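Local coordinates for protein 2,5-dihydroxypyridine 5,6-dioxygenase (Pseudomonas putida KT2440, PDB 7CUP) that catalyses the iron-dependent dioxygenolytic opening of the 2,5-dihydroxypyridine ring between carbons 5 and 6, giving N-formylmaleamate in aerobic nicotinate degradation, at residues Asn221-Arg226 and Gly242-Tyr247; Val212-Leu217 and Pro322-Asp327; Thr100-His105 and Leu121-Pro126; Glu127-Met132 and Asp188-Gly193. One frame throughout, in Å; residues are numbered along the deposited sequence.

Contact 1 (Asn221-Arg226 and Gly242-Tyr247); sequences NYCRER and GFEAEY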
loop_
_atom_site.group_PDB
_atom_site.type_symbol
_atom_site.label_atom_id
_atom_site.label_comp_id
_atom_site.label_asym_id
_atom_site.label_seq_id
_atom_site.Cartn_x
_atom_site.Cartn_y
_atom_site.Cartn_z
ATOM N N ASN A 221 -15.425 19.574 -23.160
ATOM C CA ASN A 221 -15.341 21.051 -23.286
ATOM C C ASN A 221 -16.746 21.559 -23.499
ATOM O O ASN A 221 -17.511 20.864 -24.153
ATOM C CB ASN A 221 -14.491 21.508 -24.475
ATOM C CG ASN A 221 -13.022 21.200 -24.282
ATOM O OD1 ASN A 221 -12.292 20.891 -25.240
ATOM N ND2 ASN A 221 -12.587 21.294 -23.035
ATOM N N TYR A 222 -17.059 22.702 -22.926
ATOM C CA TYR A 222 -18.200 23.540 -23.356
ATOM C C TYR A 222 -17.741 24.334 -24.583
ATOM O O TYR A 222 -16.734 25.044 -24.478
ATOM C CB TYR A 222 -18.640 24.457 -22.221
ATOM C CG TYR A 222 -19.127 23.743 -20.990
ATOM C CD1 TYR A 222 -20.435 23.314 -20.884
ATOM C CD2 TYR A 222 -18.309 23.571 -19.888
ATOM C CE1 TYR A 222 -20.921 22.738 -19.718
ATOM C CE2 TYR A 222 -18.769 22.976 -18.724
ATOM C CZ TYR A 222 -20.080 22.541 -18.636
ATOM O OH TYR A 222 -20.524 21.933 -17.486
ATOM N N CYS A 223 -18.435 24.213 -25.709
ATOM C CA CYS A 223 -18.120 24.997 -26.936
ATOM C C CYS A 223 -18.162 26.493 -26.599
ATOM O O CYS A 223 -19.128 26.927 -25.961
ATOM C CB CYS A 223 -19.101 24.678 -28.056
ATOM S SG CYS A 223 -18.895 22.987 -28.655
ATOM N N ARG A 224 -17.157 27.253 -27.005
ATOM C CA ARG A 224 -17.157 28.726 -26.814
ATOM C C ARG A 224 -17.541 29.405 -28.134
ATOM O O ARG A 224 -17.854 30.587 -28.100
ATOM C CB ARG A 224 -15.810 29.154 -26.216
ATOM C CG ARG A 224 -15.560 28.595 -24.820
ATOM C CD ARG A 224 -16.715 28.902 -23.882
ATOM N NE ARG A 224 -16.963 30.353 -23.742
ATOM C CZ ARG A 224 -16.542 31.107 -22.725
ATOM N NH1 ARG A 224 -15.859 30.573 -21.725
ATOM N NH2 ARG A 224 -16.840 32.394 -22.683
ATOM N N GLU A 225 -17.590 28.669 -29.233
ATOM C CA GLU A 225 -18.230 29.125 -30.495
ATOM C C GLU A 225 -18.967 27.933 -31.096
ATOM O O GLU A 225 -18.614 26.786 -30.799
ATOM C CB GLU A 225 -17.244 29.675 -31.535
ATOM C CG GLU A 225 -15.838 29.939 -31.028
ATOM C CD GLU A 225 -14.805 30.141 -32.134
ATOM O OE1 GLU A 225 -13.661 29.581 -32.013
ATOM O OE2 GLU A 225 -15.146 30.864 -33.120
ATOM N N ARG A 226 -19.927 28.214 -31.960
ATOM C CA ARG A 226 -20.797 27.210 -32.610
ATOM C C ARG A 226 -19.979 26.264 -33.489
ATOM O O ARG A 226 -18.974 26.670 -34.083
ATOM C CB ARG A 226 -21.865 27.938 -33.425
ATOM C CG ARG A 226 -22.814 28.734 -32.556
ATOM C CD ARG A 226 -23.980 29.269 -33.347
ATOM N NE ARG A 226 -24.990 29.742 -32.422
ATOM C CZ ARG A 226 -25.987 30.561 -32.740
ATOM N NH1 ARG A 226 -26.095 31.014 -33.978
ATOM N NH2 ARG A 226 -26.866 30.917 -31.814
ATOM N N GLY A 242 -14.977 28.015 -36.106
ATOM C CA GLY A 242 -13.601 28.512 -35.942
ATOM C C GLY A 242 -12.724 27.442 -35.324
ATOM O O GLY A 242 -12.334 26.503 -36.037
ATOM N N PHE A 243 -12.472 27.523 -34.021
ATOM C CA PHE A 243 -11.417 26.688 -33.399
ATOM C C PHE A 243 -11.984 25.302 -33.062
ATOM O O PHE A 243 -11.339 24.320 -33.415
ATOM C CB PHE A 243 -10.774 27.378 -32.194
ATOM C CG PHE A 243 -9.895 26.435 -31.420
ATOM C CD1 PHE A 243 -8.797 25.854 -32.029
ATOM C CD2 PHE A 243 -10.241 26.033 -30.145
ATOM C CE1 PHE A 243 -8.032 24.929 -31.339
ATOM C CE2 PHE A 243 -9.467 25.115 -29.451
ATOM C CZ PHE A 243 -8.358 24.573 -30.046
ATOM N N GLU A 244 -13.111 25.235 -32.364
ATOM C CA GLU A 244 -13.697 23.942 -31.973
ATOM C C GLU A 244 -13.808 23.071 -33.232
ATOM O O GLU A 244 -13.418 21.913 -33.159
ATOM C CB GLU A 244 -15.046 24.101 -31.280
ATOM C CG GLU A 244 -14.950 24.421 -29.794
ATOM C CD GLU A 244 -14.982 25.901 -29.490
ATOM O OE1 GLU A 244 -14.942 26.256 -28.303
ATOM O OE2 GLU A 244 -15.049 26.691 -30.454
ATOM N N ALA A 245 -14.323 23.621 -34.338
ATOM C CA ALA A 245 -14.540 22.891 -35.609
ATOM C C ALA A 245 -13.212 22.344 -36.120
ATOM O O ALA A 245 -13.137 21.189 -36.488
ATOM C CB ALA A 245 -15.191 23.799 -36.621
ATOM N N GLU A 246 -12.170 23.144 -36.148
ATOM C CA GLU A 246 -10.871 22.653 -36.665
ATOM C C GLU A 246 -10.363 21.502 -35.776
ATOM O O GLU A 246 -9.808 20.527 -36.304
ATOM C CB GLU A 246 -9.850 23.781 -36.648
ATOM C CG GLU A 246 -8.523 23.386 -37.252
ATOM C CD GLU A 246 -7.534 24.521 -37.138
ATOM O OE1 GLU A 246 -6.381 24.331 -37.500
ATOM O OE2 GLU A 246 -7.933 25.602 -36.677
ATOM N N TYR A 247 -10.511 21.634 -34.462
ATOM C CA TYR A 247 -10.067 20.604 -33.487
ATOM C C TYR A 247 -10.881 19.332 -33.727
ATOM O O TYR A 247 -10.274 18.256 -33.795
ATOM C CB TYR A 247 -10.177 21.107 -32.047
ATOM C CG TYR A 247 -9.725 20.123 -30.994
ATOM C CD1 TYR A 247 -10.552 19.101 -30.568
ATOM C CD2 TYR A 247 -8.484 20.223 -30.398
ATOM C CE1 TYR A 247 -10.161 18.195 -29.593
ATOM C CE2 TYR A 247 -8.092 19.346 -29.397
ATOM C CZ TYR A 247 -8.929 18.319 -28.999
ATOM O OH TYR A 247 -8.555 17.405 -28.061
HETATM O O HOH W 1 -16.102 26.455 -33.905
#
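E244 and E225 each reach across to backbone amides of the opposite segment, E244 to R224 and E225 to F243, a reciprocal carboxylate-to-amide contact that joins the loop after strand 221-222 to the first turn of helix 243-253. G242 takes the N-cap position of that helix. The main bond runs from R224 N to E244 OE1, 2.8 Å long and nearly straight at 173°. A bend at chi2 of E244 (93°) brings CD up to the loop backbone, and R224 N arrives from above the carboxylate plane. E244 OE2 takes a second, weak bond from E225 N at 3.4 Å. In the reverse direction, F243 N gives its hydrogen to E225 OE1 over 3.1 Å, again from above the plane.

The cost of the exchange is two like charges close together, with E225 OE1 and E244 OE2 3.6 Å apart and their carboxylate planes 69° from parallel. R224 of the second subunit forms salt bridges to both glutamates and probably offsets this repulsion. The chain's own R224 bends away to do the same for E225 and E244 of the third subunit, so the contact is also part of a subunit interface. A water completes the link: it donates to R226 O at 2.9 Å and accepts the N-H of G242.

Contact 2 (Val212-Leu217 and Pro322-Asp327); sequences VGDIIL and PLRNCD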
loop_
_atom_site.group_PDB
_atom_site.type_symbol
_atom_site.label_atom_id
_atom_site.label_comp_id
_atom_site.label_asym_id
_atom_site.label_seq_id
_atom_site.Cartn_x
_atom_site.Cartn_y
_atom_site.Cartn_z
ATOM N N VAL A 212 -22.844 27.570 -28.427
ATOM C CA VAL A 212 -22.010 27.989 -27.267
ATOM C C VAL A 212 -22.631 27.274 -26.064
ATOM O O VAL A 212 -23.870 27.285 -25.950
ATOM C CB VAL A 212 -21.965 29.530 -27.098
ATOM C CG1 VAL A 212 -21.239 29.945 -25.823
ATOM C CG2 VAL A 212 -21.330 30.227 -28.297
ATOM N N GLY A 213 -21.815 26.577 -25.272
ATOM C CA GLY A 213 -22.287 25.859 -24.074
ATOM C C GLY A 213 -22.586 24.393 -24.338
ATOM O O GLY A 213 -22.719 23.641 -23.357
ATOM N N ASP A 214 -22.706 23.961 -25.593
ATOM C CA ASP A 214 -22.982 22.533 -25.859
ATOM C C ASP A 214 -21.680 21.759 -25.689
ATOM O O ASP A 214 -20.624 22.386 -25.589
ATOM C CB ASP A 214 -23.683 22.330 -27.196
ATOM C CG ASP A 214 -25.142 22.754 -27.142
ATOM O OD1 ASP A 214 -25.715 22.703 -26.037
ATOM O OD2 ASP A 214 -25.700 23.124 -28.206
ATOM N N ILE A 215 -21.756 20.433 -25.647
ATOM C CA ILE A 215 -20.624 19.604 -25.141
ATOM C C ILE A 215 -20.232 18.556 -26.183
ATOM O O ILE A 215 -21.126 17.959 -26.809
ATOM C CB ILE A 215 -21.014 18.986 -23.780
ATOM C CG1 ILE A 215 -21.304 20.090 -22.762
ATOM C CG2 ILE A 215 -19.949 18.018 -23.282
ATOM C CD1 ILE A 215 -21.673 19.591 -21.377
ATOM N N ILE A 216 -18.937 18.284 -26.288
ATOM C CA ILE A 216 -18.431 17.070 -26.973
ATOM C C ILE A 216 -17.741 16.157 -25.958
ATOM O O ILE A 216 -16.855 16.641 -25.258
ATOM C CB ILE A 216 -17.516 17.413 -28.149
ATOM C CG1 ILE A 216 -18.197 18.391 -29.106
ATOM C CG2 ILE A 216 -17.121 16.118 -28.825
ATOM C CD1 ILE A 216 -17.290 18.927 -30.141
ATOM N N LEU A 217 -18.166 14.887 -25.907
ATOM C CA LEU A 217 -17.486 13.808 -25.155
ATOM C C LEU A 217 -16.786 12.908 -26.173
ATOM O O LEU A 217 -17.394 12.577 -27.177
ATOM C CB LEU A 217 -18.563 13.070 -24.355
ATOM C CG LEU A 217 -19.423 13.941 -23.443
ATOM C CD1 LEU A 217 -20.475 13.107 -22.761
ATOM C CD2 LEU A 217 -18.577 14.655 -22.397
ATOM N N PRO A 322 -24.306 16.028 -26.394
ATOM C CA PRO A 322 -25.584 16.559 -25.926
ATOM C C PRO A 322 -25.790 18.035 -26.296
ATOM O O PRO A 322 -24.881 18.817 -26.167
ATOM C CB PRO A 322 -25.515 16.435 -24.399
ATOM C CG PRO A 322 -24.024 16.372 -24.073
ATOM C CD PRO A 322 -23.271 16.090 -25.350
ATOM N N LEU A 323 -27.004 18.382 -26.718
ATOM C CA LEU A 323 -27.394 19.773 -27.055
ATOM C C LEU A 323 -28.475 20.228 -26.086
ATOM O O LEU A 323 -29.360 19.404 -25.744
ATOM C CB LEU A 323 -27.890 19.815 -28.500
ATOM C CG LEU A 323 -26.960 19.196 -29.519
ATOM C CD1 LEU A 323 -27.626 19.202 -30.878
ATOM C CD2 LEU A 323 -25.626 19.935 -29.557
ATOM N N ARG A 324 -28.392 21.489 -25.662
ATOM C CA ARG A 324 -29.392 22.169 -24.810
ATOM C C ARG A 324 -30.437 22.880 -25.673
ATOM O O ARG A 324 -30.144 23.151 -26.846
ATOM C CB ARG A 324 -28.747 23.317 -24.033
ATOM C CG ARG A 324 -28.130 22.908 -22.719
ATOM C CD ARG A 324 -26.836 23.654 -22.556
ATOM N NE ARG A 324 -26.888 25.111 -22.503
ATOM C CZ ARG A 324 -26.405 25.950 -23.430
ATOM N NH1 ARG A 324 -25.890 25.538 -24.597
ATOM N NH2 ARG A 324 -26.466 27.235 -23.165
ATOM N N ASN A 325 -31.570 23.241 -25.062
ATOM C CA ASN A 325 -32.531 24.253 -25.589
ATOM C C ASN A 325 -33.231 23.738 -26.840
ATOM O O ASN A 325 -33.778 24.570 -27.566
ATOM C CB ASN A 325 -31.848 25.565 -25.975
ATOM C CG ASN A 325 -31.084 26.157 -24.819
ATOM O OD1 ASN A 325 -31.492 25.967 -23.684
ATOM N ND2 ASN A 325 -29.976 26.841 -25.097
ATOM N N CYS A 326 -33.255 22.418 -27.044
ATOM C CA CYS A 326 -33.704 21.795 -28.306
ATOM C C CYS A 326 -35.195 21.500 -28.187
ATOM O O CYS A 326 -35.684 21.278 -27.054
ATOM C CB CYS A 326 -32.941 20.521 -28.654
ATOM S SG CYS A 326 -31.316 20.805 -29.407
ATOM N N ASP A 327 -35.882 21.570 -29.323
ATOM C CA ASP A 327 -37.235 21.009 -29.506
ATOM C C ASP A 327 -37.037 19.640 -30.146
ATOM O O ASP A 327 -36.326 19.553 -31.164
ATOM C CB ASP A 327 -38.113 21.947 -30.342
ATOM C CG ASP A 327 -38.326 23.335 -29.761
ATOM O OD1 ASP A 327 -38.216 23.512 -28.533
ATOM O OD2 ASP A 327 -38.604 24.233 -30.555
HETATM O O HOH W 2 -28.155 23.729 -28.582
HETATM O O HOH W 3 -25.192 20.556 -23.944
#
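D214 OD1 is the hub here, gripped by two donors of R324. R324 N donates to D214 OD1 over 3.0 Å, while R324 NH1 approaches D214 OD1 from the opposite face of the carboxylate at 3.2 Å, making a salt bridge. The guanidinium keeps D214 OD1 in its own plane, although the two flat groups are turned 73° apart. The same R324 NH1 also donates to V212 O at 3.0 Å, and a water bridges D214 OD1 to P322 O. L323 crosses D214 at about a right angle, its CD2 3.5 Å from D214 OD2, and P322 CD rests against I215 O at 3.2 Å.

A second shell fixes these groups. D211 N bonds D214 OD2, and R324 NH2 pairs with E246 of the third subunit. P322 lies two residues after the iron ligand D320. The contact joins the end of strand 319-323 to short strand 215-216, with A292 of helix 290-294 against I215 and P322, and strands 207-210 and 299-303 against L323.

Contact 3 (Thr100-His105 and Leu121-Pro126); sequences TMMLLH and LAVEPP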
loop_
_atom_site.group_PDB
_atom_site.type_symbol
_atom_site.label_atom_id
_atom_site.label_comp_id
_atom_site.label_asym_id
_atom_site.label_seq_id
_atom_site.Cartn_x
_atom_site.Cartn_y
_atom_site.Cartn_z
ATOM N N THR A 100 -16.655 -2.879 -13.088
ATOM C CA THR A 100 -15.851 -1.711 -12.651
ATOM C C THR A 100 -14.669 -1.491 -13.591
ATOM O O THR A 100 -13.773 -0.719 -13.211
ATOM C CB THR A 100 -15.339 -1.911 -11.221
ATOM O OG1 THR A 100 -14.343 -2.942 -11.177
ATOM C CG2 THR A 100 -16.443 -2.281 -10.263
ATOM N N MET A 101 -14.654 -2.082 -14.788
ATOM C CA MET A 101 -13.520 -1.895 -15.743
ATOM C C MET A 101 -13.995 -1.374 -17.115
ATOM O O MET A 101 -13.102 -1.031 -17.917
ATOM C CB MET A 101 -12.707 -3.183 -15.929
ATOM C CG MET A 101 -13.345 -4.216 -16.814
ATOM S SD MET A 101 -12.229 -5.628 -17.123
ATOM C CE MET A 101 -11.332 -5.063 -18.552
ATOM N N MET A 102 -15.311 -1.349 -17.389
ATOM C CA MET A 102 -15.921 -0.708 -18.589
ATOM C C MET A 102 -15.679 -1.614 -19.788
ATOM O O MET A 102 -14.874 -1.249 -20.643
ATOM C CB MET A 102 -15.297 0.662 -18.869
ATOM C CG MET A 102 -16.218 1.817 -18.667
ATOM S SD MET A 102 -17.340 1.978 -20.038
ATOM C CE MET A 102 -16.294 2.840 -21.201
ATOM N N LEU A 103 -16.299 -2.787 -19.782
ATOM C CA LEU A 103 -16.366 -3.690 -20.948
ATOM C C LEU A 103 -17.206 -2.967 -21.983
ATOM O O LEU A 103 -18.409 -2.839 -21.753
ATOM C CB LEU A 103 -17.075 -4.999 -20.593
ATOM C CG LEU A 103 -16.258 -6.063 -19.890
ATOM C CD1 LEU A 103 -17.116 -7.304 -19.772
ATOM C CD2 LEU A 103 -14.955 -6.362 -20.619
ATOM N N LEU A 104 -16.603 -2.535 -23.073
ATOM C CA LEU A 104 -17.352 -1.840 -24.138
ATOM C C LEU A 104 -18.338 -2.839 -24.765
ATOM O O LEU A 104 -18.063 -4.088 -24.690
ATOM C CB LEU A 104 -16.330 -1.280 -25.122
ATOM C CG LEU A 104 -15.514 -0.108 -24.590
ATOM C CD1 LEU A 104 -14.751 0.548 -25.731
ATOM C CD2 LEU A 104 -16.400 0.917 -23.881
ATOM N N HIS A 105 -19.478 -2.339 -25.262
ATOM C CA HIS A 105 -20.481 -3.170 -25.982
ATOM C C HIS A 105 -19.712 -3.972 -27.033
ATOM O O HIS A 105 -18.926 -3.381 -27.741
ATOM C CB HIS A 105 -21.626 -2.308 -26.547
ATOM C CG HIS A 105 -22.531 -1.726 -25.505
ATOM N ND1 HIS A 105 -22.173 -1.636 -24.168
ATOM C CD2 HIS A 105 -23.756 -1.162 -25.603
ATOM C CE1 HIS A 105 -23.143 -1.052 -23.492
ATOM N NE2 HIS A 105 -24.126 -0.754 -24.345
ATOM N N LEU A 121 -22.940 -1.642 -15.027
ATOM C CA LEU A 121 -21.696 -0.844 -15.136
ATOM C C LEU A 121 -21.689 0.163 -13.983
ATOM O O LEU A 121 -22.756 0.748 -13.692
ATOM C CB LEU A 121 -21.632 -0.163 -16.502
ATOM C CG LEU A 121 -20.428 0.754 -16.679
ATOM C CD1 LEU A 121 -19.131 -0.030 -16.674
ATOM C CD2 LEU A 121 -20.561 1.592 -17.940
ATOM N N ALA A 122 -20.551 0.297 -13.283
ATOM C CA ALA A 122 -20.394 1.195 -12.110
ATOM C C ALA A 122 -18.936 1.671 -12.076
ATOM O O ALA A 122 -18.110 0.945 -11.510
ATOM C CB ALA A 122 -20.777 0.497 -10.812
ATOM N N VAL A 123 -18.638 2.811 -12.712
ATOM C CA VAL A 123 -17.230 3.259 -12.884
ATOM C C VAL A 123 -17.091 4.726 -12.471
ATOM O O VAL A 123 -15.932 5.143 -12.214
ATOM C CB VAL A 123 -16.726 3.014 -14.313
ATOM C CG1 VAL A 123 -16.456 1.543 -14.534
ATOM C CG2 VAL A 123 -17.656 3.584 -15.381
ATOM N N GLU A 124 -18.203 5.459 -12.385
ATOM C CA GLU A 124 -18.150 6.891 -12.010
ATOM C C GLU A 124 -17.745 6.963 -10.548
ATOM O O GLU A 124 -17.931 6.011 -9.782
ATOM C CB GLU A 124 -19.474 7.623 -12.244
ATOM C CG GLU A 124 -19.840 7.810 -13.697
ATOM C CD GLU A 124 -18.929 8.674 -14.550
ATOM O OE1 GLU A 124 -19.341 9.793 -14.863
ATOM O OE2 GLU A 124 -17.868 8.163 -15.006
ATOM N N PRO A 125 -17.162 8.106 -10.126
ATOM C CA PRO A 125 -16.758 8.296 -8.732
ATOM C C PRO A 125 -17.911 8.137 -7.736
ATOM O O PRO A 125 -19.060 8.476 -8.028
ATOM C CB PRO A 125 -16.244 9.752 -8.690
ATOM C CG PRO A 125 -16.006 10.169 -10.124
ATOM C CD PRO A 125 -16.899 9.286 -10.966
ATOM N N PRO A 126 -17.645 7.643 -6.513
ATOM C CA PRO A 126 -18.698 7.427 -5.514
ATOM C C PRO A 126 -19.631 8.627 -5.301
ATOM O O PRO A 126 -20.818 8.425 -5.129
ATOM C CB PRO A 126 -17.910 7.154 -4.221
ATOM C CG PRO A 126 -16.599 6.550 -4.704
ATOM C CD PRO A 126 -16.318 7.199 -6.044
#
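M102 packs against L121 and V123 where two neighbouring strands of the parallel sheet end, 96-99 and 118-121. These strands are joined by a beta-alpha-beta crossover through helix 107-114, and the contact closes the crossover at their C-terminal ends by apolar packing.

The M102 side chain leaves a backbone with positive phi (76°), and its chi1 of -113° sets CG away from the staggered positions. L121 CD1 already touches M102 CA, at 3.8 Å; CB itself stands back, and the side-chain contacts begin at CG. CG touches two branches, 4.0 Å from L121 CD1 and equally far from V123 CG2, with the methionine and valine side chains at about a right angle. Next, SD reaches the other methyl of the leucine, 3.9 Å from L121 CD2, so the two branches of L121 meet successive atoms of the methionine. SD is the last atom to touch the opposite segment, and CE continues past it. M72 and M288 also pack on the M102 side chain, which comes within about 10 Å of the bound iron and about 8 Å of the side chain of its ligand H318.

At the other end of the contact, T100 lies beside V123. Its hydroxyl OG1 bonds L30 O on strand 26-31, while the methyl T100 CG2 sits 3.8 Å from A122 O. V123 CG1 presses on the threonine backbone, 3.6 Å from T100 C.

Contact 4 (Glu127-Met132 and Asp188-Gly193); sequences EVLARM and DHWPSG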
loop_
_atom_site.group_PDB
_atom_site.type_symbol
_atom_site.label_atom_id
_atom_site.label_comp_id
_atom_site.label_asym_id
_atom_site.label_seq_id
_atom_site.Cartn_x
_atom_site.Cartn_y
_atom_site.Cartn_z
ATOM N N GLU A 127 -19.101 9.857 -5.331
ATOM C CA GLU A 127 -19.932 11.062 -5.088
ATOM C C GLU A 127 -20.984 11.199 -6.216
ATOM O O GLU A 127 -22.110 11.685 -5.954
ATOM C CB GLU A 127 -19.062 12.315 -4.941
ATOM C CG GLU A 127 -18.142 12.289 -3.719
ATOM C CD GLU A 127 -17.054 11.217 -3.674
ATOM O OE1 GLU A 127 -16.582 10.803 -4.779
ATOM O OE2 GLU A 127 -16.684 10.774 -2.528
ATOM N N VAL A 128 -20.615 10.868 -7.444
ATOM C CA VAL A 128 -21.517 10.941 -8.621
ATOM C C VAL A 128 -22.528 9.807 -8.469
ATOM O O VAL A 128 -23.729 10.043 -8.739
ATOM C CB VAL A 128 -20.705 10.820 -9.920
ATOM C CG1 VAL A 128 -21.592 10.671 -11.162
ATOM C CG2 VAL A 128 -19.759 11.998 -10.059
ATOM N N LEU A 129 -22.053 8.632 -8.050
ATOM C CA LEU A 129 -22.933 7.472 -7.803
ATOM C C LEU A 129 -23.995 7.851 -6.756
ATOM O O LEU A 129 -25.147 7.386 -6.909
ATOM C CB LEU A 129 -22.122 6.257 -7.349
ATOM C CG LEU A 129 -21.180 5.602 -8.360
ATOM C CD1 LEU A 129 -20.599 4.351 -7.755
ATOM C CD2 LEU A 129 -21.882 5.274 -9.664
ATOM N N ALA A 130 -23.647 8.638 -5.726
ATOM C CA ALA A 130 -24.586 9.033 -4.640
ATOM C C ALA A 130 -25.586 10.054 -5.165
ATOM O O ALA A 130 -26.790 9.919 -4.864
ATOM C CB ALA A 130 -23.872 9.566 -3.425
ATOM N N ARG A 131 -25.126 11.011 -5.966
ATOM C CA ARG A 131 -25.986 12.122 -6.439
ATOM C C ARG A 131 -27.046 11.583 -7.413
ATOM O O ARG A 131 -28.122 12.153 -7.431
ATOM C CB ARG A 131 -25.130 13.215 -7.089
ATOM C CG ARG A 131 -25.916 14.421 -7.589
ATOM C CD ARG A 131 -25.026 15.614 -7.890
ATOM N NE ARG A 131 -23.820 15.339 -8.682
ATOM C CZ ARG A 131 -23.779 15.242 -9.999
ATOM N NH1 ARG A 131 -24.894 15.301 -10.712
ATOM N NH2 ARG A 131 -22.626 15.031 -10.600
ATOM N N MET A 132 -26.731 10.570 -8.241
ATOM C CA MET A 132 -27.720 9.941 -9.153
ATOM C C MET A 132 -27.997 8.485 -8.719
ATOM O O MET A 132 -28.132 7.627 -9.568
ATOM C CB MET A 132 -27.248 10.043 -10.605
ATOM C CG MET A 132 -27.209 11.463 -11.054
ATOM S SD MET A 132 -26.523 11.710 -12.668
ATOM C CE MET A 132 -24.760 11.751 -12.310
ATOM N N ASP A 188 -27.263 -2.267 -17.869
ATOM C CA ASP A 188 -27.562 -0.866 -17.474
ATOM C C ASP A 188 -26.352 -0.284 -16.744
ATOM O O ASP A 188 -25.358 -1.014 -16.532
ATOM C CB ASP A 188 -28.857 -0.778 -16.672
ATOM C CG ASP A 188 -29.630 0.523 -16.854
ATOM O OD1 ASP A 188 -28.979 1.597 -16.966
ATOM O OD2 ASP A 188 -30.904 0.465 -16.838
ATOM N N HIS A 189 -26.406 1.017 -16.477
ATOM C CA HIS A 189 -25.248 1.811 -16.010
ATOM C C HIS A 189 -25.721 2.642 -14.839
ATOM O O HIS A 189 -26.630 3.448 -15.042
ATOM C CB HIS A 189 -24.779 2.707 -17.153
ATOM C CG HIS A 189 -23.531 3.474 -16.871
ATOM N ND1 HIS A 189 -23.023 4.380 -17.779
ATOM C CD2 HIS A 189 -22.724 3.521 -15.790
ATOM C CE1 HIS A 189 -21.918 4.899 -17.278
ATOM N NE2 HIS A 189 -21.722 4.400 -16.075
ATOM N N TRP A 190 -25.189 2.387 -13.653
ATOM C CA TRP A 190 -25.338 3.312 -12.522
ATOM C C TRP A 190 -24.206 4.336 -12.580
ATOM O O TRP A 190 -23.055 3.931 -12.408
ATOM C CB TRP A 190 -25.316 2.481 -11.260
ATOM C CG TRP A 190 -25.255 3.289 -10.010
ATOM C CD1 TRP A 190 -25.581 4.602 -9.801
ATOM C CD2 TRP A 190 -24.810 2.776 -8.768
ATOM N NE1 TRP A 190 -25.382 4.919 -8.485
ATOM C CE2 TRP A 190 -24.902 3.822 -7.836
ATOM C CE3 TRP A 190 -24.308 1.533 -8.385
ATOM C CZ2 TRP A 190 -24.553 3.642 -6.500
ATOM C CZ3 TRP A 190 -23.965 1.359 -7.065
ATOM C CH2 TRP A 190 -24.105 2.393 -6.142
ATOM N N PRO A 191 -24.436 5.644 -12.879
ATOM C CA PRO A 191 -25.750 6.270 -13.046
ATOM C C PRO A 191 -26.190 6.537 -14.494
ATOM O O PRO A 191 -25.340 6.556 -15.382
ATOM C CB PRO A 191 -25.477 7.645 -12.443
ATOM C CG PRO A 191 -24.092 7.977 -12.971
ATOM C CD PRO A 191 -23.386 6.645 -13.103
ATOM N N SER A 192 -27.492 6.767 -14.709
ATOM C CA SER A 192 -28.060 7.082 -16.044
ATOM C C SER A 192 -29.460 7.675 -15.864
ATOM O O SER A 192 -29.625 8.521 -14.964
ATOM C CB SER A 192 -28.004 5.879 -16.970
ATOM O OG SER A 192 -28.718 4.754 -16.451
ATOM N N GLY A 193 -30.427 7.287 -16.705
ATOM C CA GLY A 193 -31.735 7.966 -16.758
ATOM C C GLY A 193 -31.974 8.621 -18.106
ATOM O O GLY A 193 -32.239 9.820 -18.120
HETATM O O HOH W 4 -28.927 6.574 -11.984
#
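M132, the first residue to leave helical angles after helix 126-131, brings its CA to 5.7 Å from the CA of P191, which follows a cis peptide bond. W190 carries the polar part of the contact: its indole NE1 donates to L129 O over 2.9 Å, with the carbonyl oxygen near the ring plane. The same leucine also covers a face of the indole. W190 CG stands anti to the backbone N (chi1 171°), which puts W190 CG within 3.9 Å of L129 CD2. L129 CD2 stands 3.6 Å from the centroid of the five-membered ring of W190, only 7° off its normal, a CH-pi contact, while L129 CB touches W190 CZ2 at 3.7 Å. One residue thus grips the indole both at its edge and over its face.

The proline packs next to the indole against the same helix end, its CD close to L129 CD2. P191 CB meets M132 CB at 3.5 Å, and P191 CG nears V128 CG1. A water then links M132 O to S192 N. Around this junction, helix 5-18 packs M11 and V15 on W190, with the ring of F12 at about 60° to the indole, and M290 of helix 290-294 packs on P191.

From the N terminus, contact 3 comes first, closing the crossover from strand 96-99 through helix 107-114 to strand 118-121. Contact 4 opens immediately afterwards and closes a longer loop when the chain returns as strand 187-189. The two meet directly, since L121 of contact 3 pairs by backbone bonds with D188 and W190 of contact 4, adding the last strand of the parallel sheet. Further on, contact 2 spans 104 residues and contact 1 nests inside it; G213 and D214 join C223 through backbone bonds beside strands 215-216 and 221-222. Contacts 2 and 3 lie on opposite sides of the chain's centre, about 24 Å apart between centres.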